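Local coordinates for putative lipoprotein LppA (Mycobacterium tuberculosis, PDB 2V7S), which is of unknown function but is a putative membrane-anchored lipoprotein of a family confined to pathogenic mycobacteria, at residues A70-D75 with R139-K144. Sequence-based numbering, arbitrary orientation.
Sequences ARIIAD and REEAAK
Residues 70-75 of helix 59-80 run beside residues 139-144 of helix 128-143, with the CA atoms of Ile73 and Glu141, 7.0 Å apart, the nearest pair of the two segments. Nearly everything that passes between them goes through Glu141. Its CB and CG run antiparallel alongside Ile73, with Glu141 CG 3.5 Å from Ile73 CG1; Ile73 CD1 lies 3.8 Å from Glu141 CB. A bend at chi2 (-66°) then turns the carboxylate toward Ile72. The side chains of Ile72 and Glu141 cross at about a right angle, and Ile72 CG2 lies against the face of the carboxylate, 3.8 Å from Glu141 OE2. One turn on, the extended Lys144 brings NZ to the syn side of Glu141 OE1, a salt bridge of 2.6 Å, 24° out of the carboxylate plane, while OE2 forms another with Arg76, which also pairs with Glu140. Both helices pack on the six-stranded antiparallel sheet, where Ile73 and Ala142 share Phe171. Within the segments the contact is van der Waals; a polar link between the helices comes from Arg76, further along helix 59-80. Two cations, one on each oxygen, probably keep the carboxylate of the largely buried Glu141 ionised and fix its rotation.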
loop_
_atom_site.group_PDB
_atom_site.type_symbol
_atom_site.label_atom_id
_atom_site.label_comp_id
_atom_site.label_asym_id
_atom_site.label_seq_id
_atom_site.Cartn_x
_atom_site.Cartn_y
_atom_site.Cartn_z
ATOM N N ALA A 70 -14.184 24.607 -16.892
ATOM C CA ALA A 70 -13.612 24.719 -18.239
ATOM C C ALA A 70 -14.389 25.736 -19.062
ATOM O O ALA A 70 -13.759 26.537 -19.785
ATOM C CB ALA A 70 -13.598 23.343 -18.977
ATOM N N ARG A 71 -15.733 25.663 -18.996
ATOM C CA ARG A 71 -16.636 26.643 -19.651
ATOM C C ARG A 71 -16.289 28.060 -19.177
ATOM O O ARG A 71 -16.139 28.973 -19.976
ATOM C CB ARG A 71 -18.112 26.340 -19.348
ATOM C CG ARG A 71 -19.149 27.384 -19.928
ATOM C CD ARG A 71 -20.650 27.001 -19.623
ATOM N NE ARG A 71 -20.909 25.572 -19.899
ATOM C CZ ARG A 71 -21.173 24.642 -18.966
ATOM N NH1 ARG A 71 -21.292 24.974 -17.677
ATOM N NH2 ARG A 71 -21.354 23.370 -19.323
ATOM N N ILE A 72 -16.171 28.235 -17.869
ATOM C CA ILE A 72 -15.858 29.554 -17.323
ATOM C C ILE A 72 -14.557 30.102 -17.913
ATOM O O ILE A 72 -14.488 31.296 -18.292
ATOM C CB ILE A 72 -15.791 29.513 -15.785
ATOM C CG1 ILE A 72 -17.217 29.404 -15.226
ATOM C CG2 ILE A 72 -15.103 30.795 -15.191
ATOM C CD1 ILE A 72 -17.249 28.970 -13.759
ATOM N N ILE A 73 -13.525 29.263 -17.930
ATOM C CA ILE A 73 -12.218 29.676 -18.460
ATOM C C ILE A 73 -12.351 30.034 -19.954
ATOM O O ILE A 73 -11.853 31.074 -20.401
ATOM C CB ILE A 73 -11.137 28.567 -18.267
ATOM C CG1 ILE A 73 -10.751 28.435 -16.775
ATOM C CG2 ILE A 73 -9.845 28.882 -19.126
ATOM C CD1 ILE A 73 -10.064 27.107 -16.425
ATOM N N ALA A 74 -12.968 29.130 -20.713
ATOM C CA ALA A 74 -13.099 29.292 -22.161
ATOM C C ALA A 74 -13.876 30.577 -22.475
ATOM O O ALA A 74 -13.502 31.310 -23.389
ATOM C CB ALA A 74 -13.791 28.046 -22.758
ATOM N N ASP A 75 -14.950 30.840 -21.731
ATOM C CA ASP A 75 -15.758 32.064 -21.901
ATOM C C ASP A 75 -14.970 33.334 -21.616
ATOM O O ASP A 75 -15.014 34.260 -22.402
ATOM C CB ASP A 75 -17.038 32.048 -21.045
ATOM C CG ASP A 75 -18.150 31.268 -21.707
ATOM O OD1 ASP A 75 -18.123 31.140 -22.939
ATOM O OD2 ASP A 75 -19.060 30.795 -21.022
ATOM N N ARG A 139 -4.487 30.483 -15.073
ATOM C CA ARG A 139 -3.844 30.603 -13.774
ATOM C C ARG A 139 -4.793 31.073 -12.689
ATOM O O ARG A 139 -4.803 30.496 -11.614
ATOM C CB ARG A 139 -2.637 31.534 -13.845
ATOM C CG ARG A 139 -1.851 31.627 -12.535
ATOM C CD ARG A 139 -0.822 32.740 -12.582
ATOM N NE ARG A 139 -1.443 34.059 -12.621
ATOM C CZ ARG A 139 -2.068 34.623 -11.587
ATOM N NH1 ARG A 139 -2.592 35.835 -11.719
ATOM N NH2 ARG A 139 -2.184 33.973 -10.427
ATOM N N GLU A 140 -5.569 32.118 -12.965
ATOM C CA GLU A 140 -6.531 32.637 -11.992
ATOM C C GLU A 140 -7.543 31.596 -11.558
ATOM O O GLU A 140 -7.837 31.483 -10.358
ATOM C CB GLU A 140 -7.246 33.858 -12.545
ATOM C CG GLU A 140 -6.394 35.116 -12.546
ATOM C CD GLU A 140 -7.096 36.282 -13.185
ATOM O OE1 GLU A 140 -8.237 36.102 -13.682
ATOM O OE2 GLU A 140 -6.513 37.381 -13.179
ATOM N N GLU A 141 -8.057 30.816 -12.512
ATOM C CA GLU A 141 -9.095 29.826 -12.186
ATOM C C GLU A 141 -8.490 28.606 -11.522
ATOM O O GLU A 141 -9.042 28.098 -10.535
ATOM C CB GLU A 141 -9.916 29.436 -13.422
ATOM C CG GLU A 141 -10.617 30.643 -14.125
ATOM C CD GLU A 141 -11.715 31.320 -13.289
ATOM O OE1 GLU A 141 -12.256 30.692 -12.365
ATOM O OE2 GLU A 141 -12.072 32.483 -13.583
ATOM N N ALA A 142 -7.336 28.162 -12.018
ATOM C CA ALA A 142 -6.637 27.022 -11.394
ATOM C C ALA A 142 -6.310 27.287 -9.921
ATOM O O ALA A 142 -6.391 26.375 -9.097
ATOM C CB ALA A 142 -5.357 26.678 -12.155
ATOM N N ALA A 143 -5.950 28.528 -9.586
ATOM C CA ALA A 143 -5.570 28.858 -8.208
ATOM C C ALA A 143 -6.737 28.586 -7.247
ATOM O O ALA A 143 -6.517 28.264 -6.064
ATOM C CB ALA A 143 -5.098 30.311 -8.088
ATOM N N LYS A 144 -7.965 28.674 -7.753
ATOM C CA LYS A 144 -9.148 28.511 -6.879
ATOM C C LYS A 144 -9.249 27.056 -6.435
ATOM O O LYS A 144 -9.950 26.742 -5.479
ATOM C CB LYS A 144 -10.440 28.901 -7.608
ATOM C CG LYS A 144 -10.622 30.372 -7.973
ATOM C CD LYS A 144 -11.809 30.474 -8.968
ATOM C CE LYS A 144 -12.191 31.911 -9.334
ATOM N NZ LYS A 144 -13.326 31.925 -10.305
#